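Local coordinates for periplasmic solute binding protein (Candidatus liberibacter, PDB 4CL2) that binds manganese and zinc ions in the periplasm and probably delivers them to an ABC transporter for uptake into the cell, at residues N224-A229 with A238-V243; K185-W190 with I207-S212. All blocks are in the same frame, centred on the assembly; numbering follows the deposited sequence. Where two conformers were deposited one is given.

Interaction 1: residues N224-A229 with A238-V243; sequences NSDQPA and ASYGGV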
ATOM      1  N   ASN A 224      -0.338   9.362 -10.141  1.00 21.07           N
ATOM      2  CA  ASN A 224       0.608  10.394 -10.540  1.00 23.38           C
ATOM      3  C   ASN A 224       0.775  10.473 -12.020  1.00 24.83           C
ATOM      4  O   ASN A 224       0.129   9.743 -12.743  1.00 26.36           O
ATOM      5  CB  ASN A 224       1.928  10.260  -9.751  1.00 25.28           C
ATOM      6  CG  ASN A 224       2.632   8.948  -9.979  1.00 27.47           C
ATOM      7  OD1 ASN A 224       2.586   8.372 -11.069  1.00 24.25           O
ATOM      8  ND2 ASN A 224       3.342   8.492  -8.962  1.00 30.41           N
ATOM      9  N   SER A 225       1.503  11.489 -12.504  1.00 24.67           N
ATOM     10  CA  SER A 225       1.785  11.634 -13.891  1.00 25.18           C
ATOM     11  C   SER A 225       2.786  10.627 -14.420  1.00 27.89           C
ATOM     12  O   SER A 225       3.766  10.268 -13.741  1.00 28.93           O
ATOM     13  CB  SER A 225       2.317  13.074 -14.177  1.00 28.94           C
ATOM     14  OG  SER A 225       2.661  13.226 -15.526  1.00 29.93           O
ATOM     15  N   ASP A 226       2.561  10.211 -15.670  1.00 24.31           N
ATOM     16  CA  ASP A 226       3.518   9.391 -16.398  1.00 26.00           C
ATOM     17  C   ASP A 226       4.642  10.146 -17.059  1.00 24.57           C
ATOM     18  O   ASP A 226       5.518   9.544 -17.640  1.00 26.56           O
ATOM     19  CB  ASP A 226       2.832   8.453 -17.416  1.00 27.76           C
ATOM     20  CG  ASP A 226       2.173   9.170 -18.579  1.00 33.14           C
ATOM     21  OD1 ASP A 226       2.291  10.404 -18.747  1.00 30.88           O
ATOM     22  OD2 ASP A 226       1.593   8.459 -19.421  1.00 31.99           O
ATOM     23  N   GLN A 227       4.597  11.469 -17.025  1.00 28.09           N
ATOM     24  CA  GLN A 227       5.552  12.236 -17.820  1.00 29.44           C
ATOM     25  C   GLN A 227       7.000  12.092 -17.301  1.00 27.10           C
ATOM     26  O   GLN A 227       7.925  11.888 -18.084  1.00 27.49           O
ATOM     27  CB  GLN A 227       5.087  13.709 -17.963  1.00 37.36           C
ATOM     28  CG  GLN A 227       3.767  13.824 -18.721  1.00 42.93           C
ATOM     29  CD  GLN A 227       3.503  15.230 -19.271  1.00 58.03           C
ATOM     30  OE1 GLN A 227       4.275  15.744 -20.092  1.00 69.94           O
ATOM     31  NE2 GLN A 227       2.424  15.859 -18.819  1.00 57.54           N
ATOM     32  N   PRO A 228       7.198  12.182 -15.992  1.00 27.75           N
ATOM     33  CA  PRO A 228       8.560  11.974 -15.523  1.00 27.82           C
ATOM     34  C   PRO A 228       9.172  10.606 -15.897  1.00 25.32           C
ATOM     35  O   PRO A 228      10.282  10.591 -16.386  1.00 26.48           O
ATOM     36  CB  PRO A 228       8.417  12.160 -14.008  1.00 29.07           C
ATOM     37  CG  PRO A 228       7.278  13.132 -13.878  1.00 30.81           C
ATOM     38  CD  PRO A 228       6.318  12.597 -14.895  1.00 26.49           C
ATOM     39  N   ALA A 229       8.410   9.530 -15.739  1.00 24.04           N
ATOM     40  CA  ALA A 229       8.908   8.212 -16.066  1.00 23.65           C
ATOM     41  C   ALA A 229       9.227   8.118 -17.527  1.00 23.22           C
ATOM     42  O   ALA A 229      10.255   7.553 -17.934  1.00 24.32           O
ATOM     43  CB  ALA A 229       7.900   7.127 -15.619  1.00 21.26           C
ATOM     44  N   ALA A 238      15.970   3.327 -21.695  1.00 33.48           N
ATOM     45  CA  ALA A 238      15.083   2.339 -21.103  1.00 32.71           C
ATOM     46  C   ALA A 238      13.671   2.452 -21.734  1.00 30.57           C
ATOM     47  O   ALA A 238      13.435   3.246 -22.621  1.00 32.30           O
ATOM     48  CB  ALA A 238      15.012   2.544 -19.619  1.00 30.73           C
ATOM     49  N   SER A 239      12.761   1.601 -21.250  1.00 29.96           N
ATOM     50  CA  SER A 239      11.373   1.602 -21.738  1.00 28.85           C
ATOM     51  C   SER A 239      10.460   2.009 -20.608  1.00 23.68           C
ATOM     52  O   SER A 239      10.708   1.683 -19.480  1.00 23.43           O
ATOM     53  CB  SER A 239      10.983   0.156 -22.161  1.00 31.43           C
ATOM     54  OG  SER A 239      11.771  -0.226 -23.290  1.00 36.55           O
ATOM     55  N   TYR A 240       9.395   2.704 -20.937  1.00 23.11           N
ATOM     56  CA  TYR A 240       8.366   2.965 -19.986  1.00 22.35           C
ATOM     57  C   TYR A 240       7.516   1.695 -19.810  1.00 23.89           C
ATOM     58  O   TYR A 240       7.054   1.157 -20.817  1.00 23.63           O
ATOM     59  CB  TYR A 240       7.487   4.081 -20.504  1.00 22.62           C
ATOM     60  CG  TYR A 240       6.272   4.355 -19.674  1.00 22.25           C
ATOM     61  CD1 TYR A 240       6.364   4.726 -18.321  1.00 21.94           C
ATOM     62  CD2 TYR A 240       4.972   4.264 -20.221  1.00 22.84           C
ATOM     63  CE1 TYR A 240       5.250   4.941 -17.543  1.00 22.13           C
ATOM     64  CE2 TYR A 240       3.846   4.497 -19.435  1.00 22.35           C
ATOM     65  CZ  TYR A 240       3.974   4.850 -18.112  1.00 21.05           C
ATOM     66  OH  TYR A 240       2.882   5.072 -17.311  1.00 21.30           O
ATOM     67  N   GLY A 241       7.409   1.258 -18.569  1.00 23.07           N
ATOM     68  CA  GLY A 241       6.771  -0.025 -18.183  1.00 24.20           C
ATOM     69  C   GLY A 241       5.261   0.085 -18.020  1.00 24.63           C
ATOM     70  O   GLY A 241       4.571  -0.939 -17.906  1.00 27.67           O
ATOM     71  N   GLY A 242       4.732   1.277 -18.001  1.00 20.23           N
ATOM     72  CA  GLY A 242       3.286   1.533 -17.811  1.00 20.67           C
ATOM     73  C   GLY A 242       2.906   1.858 -16.374  1.00 21.56           C
ATOM     74  O   GLY A 242       3.784   2.175 -15.556  1.00 19.04           O
ATOM     75  N   VAL A 243       1.617   1.742 -16.052  1.00 19.68           N
ATOM     76  CA  VAL A 243       1.009   2.181 -14.816  1.00 18.55           C
ATOM     77  C   VAL A 243       0.753   1.088 -13.817  1.00 17.14           C
ATOM     78  O   VAL A 243       0.088   0.099 -14.124  1.00 16.34           O
ATOM     79  CB  VAL A 243      -0.340   2.887 -15.087  1.00 19.07           C
ATOM     80  CG1 VAL A 243      -0.955   3.364 -13.796  1.00 18.87           C
ATOM     81  CG2 VAL A 243      -0.196   4.048 -16.046  1.00 21.66           C
TER
HETATM   82  O   HOH W   1       0.588   6.077 -18.807  1.00 29.66           O

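Interaction 2: residues K185-W190 with I207-S212; sequences KSLYLW and INQMRS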
ATOM      1  N   LYS A 185      16.562  -4.619  -5.735  1.00 21.65           N
ATOM      2  CA  LYS A 185      16.931  -3.211  -5.441  1.00 25.05           C
ATOM      3  C   LYS A 185      15.873  -2.261  -6.005  1.00 22.31           C
ATOM      4  O   LYS A 185      15.193  -2.653  -6.930  1.00 20.54           O
ATOM      5  CB  LYS A 185      18.269  -2.924  -6.103  1.00 32.96           C
ATOM      6  CG  LYS A 185      19.423  -3.735  -5.502  1.00 45.12           C
ATOM      7  CD  LYS A 185      20.366  -4.232  -6.609  1.00 60.02           C
ATOM      8  CE  LYS A 185      19.913  -5.571  -7.208  1.00 53.19           C
ATOM      9  NZ  LYS A 185      20.472  -5.775  -8.575  1.00 55.51           N
ATOM     10  N   SER A 186      15.650  -1.083  -5.412  1.00 24.90           N
ATOM     11  CA  SER A 186      14.563  -0.137  -5.885  0.50 23.34           C
ATOM     12  C   SER A 186      15.323   1.183  -6.251  1.00 22.96           C
ATOM     13  O   SER A 186      16.436   1.538  -5.720  1.00 23.45           O
ATOM     14  CB  SER A 186      13.295   0.099  -4.901  0.50 30.89           C
ATOM     15  OG  SER A 186      11.882   0.121  -5.497  0.50 20.66           O
ATOM     16  N   LEU A 187      14.763   1.850  -7.227  1.00 22.33           N
ATOM     17  CA  LEU A 187      15.179   3.181  -7.659  1.00 21.55           C
ATOM     18  C   LEU A 187      13.884   3.898  -7.949  1.00 19.82           C
ATOM     19  O   LEU A 187      12.914   3.263  -8.356  1.00 19.32           O
ATOM     20  CB  LEU A 187      15.981   3.142  -8.936  1.00 27.72           C
ATOM     21  CG  LEU A 187      17.498   3.158  -8.979  1.00 44.03           C
ATOM     22  CD1 LEU A 187      17.865   3.255 -10.463  1.00 42.11           C
ATOM     23  CD2 LEU A 187      18.058   4.356  -8.216  1.00 39.96           C
ATOM     24  N   TYR A 188      13.856   5.198  -7.664  1.00 20.21           N
ATOM     25  CA  TYR A 188      12.635   5.966  -7.854  1.00 19.36           C
ATOM     26  C   TYR A 188      12.969   7.429  -7.992  1.00 22.42           C
ATOM     27  O   TYR A 188      14.106   7.853  -7.731  1.00 21.01           O
ATOM     28  CB  TYR A 188      11.580   5.713  -6.778  1.00 20.22           C
ATOM     29  CG  TYR A 188      12.105   5.795  -5.379  1.00 20.26           C
ATOM     30  CD1 TYR A 188      12.236   7.017  -4.741  1.00 23.88           C
ATOM     31  CD2 TYR A 188      12.548   4.639  -4.714  1.00 22.76           C
ATOM     32  CE1 TYR A 188      12.745   7.088  -3.440  1.00 27.49           C
ATOM     33  CE2 TYR A 188      13.075   4.710  -3.434  1.00 26.34           C
ATOM     34  CZ  TYR A 188      13.128   5.898  -2.796  1.00 25.82           C
ATOM     35  OH  TYR A 188      13.651   5.914  -1.522  1.00 28.07           O
ATOM     36  N   LEU A 189      11.959   8.206  -8.390  1.00 21.71           N
ATOM     37  CA  LEU A 189      12.148   9.649  -8.693  1.00 23.62           C
ATOM     38  C   LEU A 189      11.792  10.595  -7.512  1.00 26.18           C
ATOM     39  O   LEU A 189      12.358  11.696  -7.416  1.00 25.07           O
ATOM     40  CB  LEU A 189      11.321  10.000  -9.944  1.00 23.84           C
ATOM     41  CG  LEU A 189      11.521   9.102 -11.152  1.00 23.78           C
ATOM     42  CD1 LEU A 189      10.750   9.611 -12.384  1.00 26.57           C
ATOM     43  CD2 LEU A 189      12.977   9.013 -11.512  1.00 26.17           C
ATOM     44  N   TRP A 190      10.860  10.182  -6.668  1.00 25.05           N
ATOM     45  CA  TRP A 190      10.500  10.883  -5.416  1.00 26.70           C
ATOM     46  C   TRP A 190       9.951   9.900  -4.422  1.00 26.83           C
ATOM     47  O   TRP A 190       9.257   8.962  -4.769  1.00 22.46           O
ATOM     48  CB  TRP A 190       9.539  12.091  -5.698  1.00 27.41           C
ATOM     49  CG  TRP A 190       8.273  11.681  -6.452  1.00 26.62           C
ATOM     50  CD1 TRP A 190       7.173  11.120  -5.917  1.00 25.71           C
ATOM     51  CD2 TRP A 190       8.044  11.722  -7.875  1.00 25.14           C
ATOM     52  NE1 TRP A 190       6.243  10.874  -6.908  1.00 25.20           N
ATOM     53  CE2 TRP A 190       6.759  11.216  -8.110  1.00 24.62           C
ATOM     54  CE3 TRP A 190       8.783  12.144  -8.944  1.00 25.59           C
ATOM     55  CZ2 TRP A 190       6.226  11.108  -9.388  1.00 24.25           C
ATOM     56  CZ3 TRP A 190       8.227  12.082 -10.231  1.00 26.41           C
ATOM     57  CH2 TRP A 190       6.949  11.573 -10.421  1.00 25.05           C
ATOM     58  N   ILE A 207      18.567   8.508 -13.348  1.00 28.96           N
ATOM     59  CA  ILE A 207      19.023   8.381 -14.711  1.00 31.08           C
ATOM     60  C   ILE A 207      20.409   7.760 -14.709  1.00 31.79           C
ATOM     61  O   ILE A 207      20.700   6.838 -15.487  1.00 34.36           O
ATOM     62  CB  ILE A 207      18.990   9.778 -15.427  1.00 32.40           C
ATOM     63  CG1 ILE A 207      17.514  10.149 -15.663  1.00 33.26           C
ATOM     64  CG2 ILE A 207      19.780   9.773 -16.701  1.00 34.99           C
ATOM     65  CD1 ILE A 207      17.307  11.588 -16.049  1.00 38.40           C
ATOM     66  N   ASN A 208      21.258   8.270 -13.814  1.00 33.35           N
ATOM     67  CA  ASN A 208      22.618   7.784 -13.744  1.00 36.85           C
ATOM     68  C   ASN A 208      22.660   6.314 -13.348  1.00 34.55           C
ATOM     69  O   ASN A 208      23.385   5.510 -13.970  1.00 36.78           O
ATOM     70  CB  ASN A 208      23.429   8.686 -12.806  1.00 40.10           C
ATOM     71  CG  ASN A 208      23.819   9.989 -13.480  1.00 41.68           C
ATOM     72  OD1 ASN A 208      23.999  10.013 -14.672  1.00 43.78           O
ATOM     73  ND2 ASN A 208      23.898  11.061 -12.737  1.00 41.19           N
ATOM     74  N   GLN A 209      21.829   5.962 -12.383  1.00 36.98           N
ATOM     75  CA  GLN A 209      21.780   4.549 -11.918  1.00 37.26           C
ATOM     76  C   GLN A 209      21.261   3.578 -12.966  1.00 36.61           C
ATOM     77  O   GLN A 209      21.805   2.490 -13.141  1.00 36.27           O
ATOM     78  CB  GLN A 209      21.020   4.446 -10.642  1.00 37.63           C
ATOM     79  CG  GLN A 209      21.716   5.053  -9.443  1.00 38.38           C
ATOM     80  CD  GLN A 209      22.919   4.217  -9.033  1.00 50.14           C
ATOM     81  OE1 GLN A 209      22.848   2.987  -9.013  1.00 54.25           O
ATOM     82  NE2 GLN A 209      24.022   4.870  -8.722  1.00 49.80           N
ATOM     83  N   MET A 210      20.255   3.994 -13.726  1.00 33.46           N
ATOM     84  CA  MET A 210      19.758   3.158 -14.809  1.00 32.64           C
ATOM     85  C   MET A 210      20.746   2.900 -15.916  1.00 35.82           C
ATOM     86  O   MET A 210      20.815   1.790 -16.444  1.00 37.28           O
ATOM     87  CB  MET A 210      18.485   3.769 -15.379  1.00 35.65           C
ATOM     88  CG  MET A 210      17.292   3.616 -14.454  1.00 34.03           C
ATOM     89  SD  MET A 210      15.747   4.434 -14.987  1.00 33.93           S
ATOM     90  CE  MET A 210      15.278   3.358 -16.301  1.00 35.32           C
ATOM     91  N   ARG A 211      21.477   3.931 -16.318  1.00 37.16           N
ATOM     92  CA  ARG A 211      22.512   3.732 -17.314  1.00 42.54           C
ATOM     93  C   ARG A 211      23.590   2.807 -16.773  1.00 44.76           C
ATOM     94  O   ARG A 211      23.980   1.839 -17.430  1.00 49.06           O
ATOM     95  CB  ARG A 211      23.117   5.054 -17.726  1.00 43.38           C
ATOM     96  CG  ARG A 211      22.181   5.893 -18.562  1.00 46.59           C
ATOM     97  CD  ARG A 211      22.981   6.762 -19.492  1.00 62.03           C
ATOM     98  NE  ARG A 211      23.954   6.026 -20.326  1.00 57.13           N
ATOM     99  CZ  ARG A 211      25.295   6.159 -20.300  1.00 65.01           C
ATOM    100  NH1 ARG A 211      25.917   6.991 -19.468  1.00 63.83           N
ATOM    101  NH2 ARG A 211      26.040   5.442 -21.135  1.00 61.82           N
ATOM    102  N   SER A 212      24.046   3.114 -15.569  1.00 43.91           N
ATOM    103  CA  SER A 212      25.127   2.377 -14.948  1.00 48.26           C
ATOM    104  C   SER A 212      24.782   0.892 -14.842  1.00 45.59           C
ATOM    105  O   SER A 212      25.620   0.052 -15.145  1.00 46.52           O
ATOM    106  CB  SER A 212      25.426   2.981 -13.581  1.00 49.42           C
ATOM    107  OG  SER A 212      26.341   2.173 -12.895  1.00 63.95           O
TER

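Interaction 1: residues N224-A229 with A238-V243
The ring of Tyr240 meets Ala229 and Asp226 obliquely, neither squarely over a face nor at an edge, while the backbone N of Gly242, two residues on in its own strand, lies 3.5 Å above the plane over the centre of one ring face. The Asp226 carboxylate stands almost perpendicular to the ring, the two planes 88° apart. The contact belongs to a beta-alpha-beta unit in which strand 217-221 leads into helix 227-236, and the helix returns the chain to strand 239-244, parallel to and hydrogen-bonded with the first strand. Here the start of the helix packs on the returning strand.

Tyr240 reaches across because its CG is anti to the backbone N (chi1 173°), which extends the ring from the strand toward the helix start. The methyl CB of Ala229 rests beside the CD1–CE1 bond, 3.9 Å from Tyr240 CD1, and also touches Ile218 and Ser171. Farther along the ring, the methylene CB of Asp226 comes within 3.4 Å of Tyr240 OH.

The polar ends do not bond directly: Asp226 OD2 and Tyr240 OH are 4.2 Å apart and share a water instead. Asp226 OD2 also forms a salt bridge with Lys230, and Tyr240 OH a hydrogen bond with Ser220 of strand 217-221, so each end of the water bridge has a second partner. The carboxylate thus has both a positive charge and a water proton beside it, which would probably favour its ionised form.

At the turn into the helix, Ser225 OG caps Gln227 N, with a length of 3.0 Å and an N-H...O angle of 168°.

Interaction 2: residues K185-W190 with I207-S212
Apolar packing carries this contact, with Leu187 of strand 185-188 set against Gln209 and Met210 of helix 200-212. It is helix-on-sheet packing in an alpha/beta part of the fold, the helix lying against the parallel pair 167-170 and 185-188. Both Leu187 methyls work on Gln209, whose side chain runs nearly at right angles to that of the leucine: CD1 approaches Gln209 CB to 3.4 Å, and CD2 lies 3.9 Å from Gln209 CG. The glutamine therefore offers its aliphatic stem to the strand. Leu187 CD1 also touches the next residue of the helix, 4.0 Å from Met210 CG. The leucine chi1 of -97° lies away from the staggered values, as may follow from packing on several sides.

The polar interactions lie outside this interface. A bend at chi2 (-70°) turns the Gln209 amide aside from the direction of its stem; NE2 hydrogen-bonds a glycerol, probably from the crystallisation liquor, and OE1 makes a weak hydrogen bond to His213. On the strand, backbone bonds from Leu187 to Phe168 and Thr170 join it in parallel to strand 167-170.

Trp167 and Val169 of that neighbouring strand also touch Leu187, and Val169 reaches Met210. With only aliphatic carbons meeting across the segments, the contact relies on close fit and the exclusion of water and imposes little directional constraint.

Overall arrangement
The two contacts lie on the same side of the chain's centre, their own centres about 13 Å apart, and follow one another in sequence. Interaction 2 is buried and wholly apolar, joining one strand pair to helix 200-212; interaction 1 is partly buried, mixes a methyl contact with a water bridge, and ties helix 227-236 to a strand of the other pair. They meet directly: Ala238 CB lies 3.4 Å from Met210 CE, and Pro228 CB packs on Leu189 and on the Trp190 ring. Glu172, a ligand of the bound manganese, has its side chain about 10 Å from that of Ala229 and about 12 Å from that of Leu187.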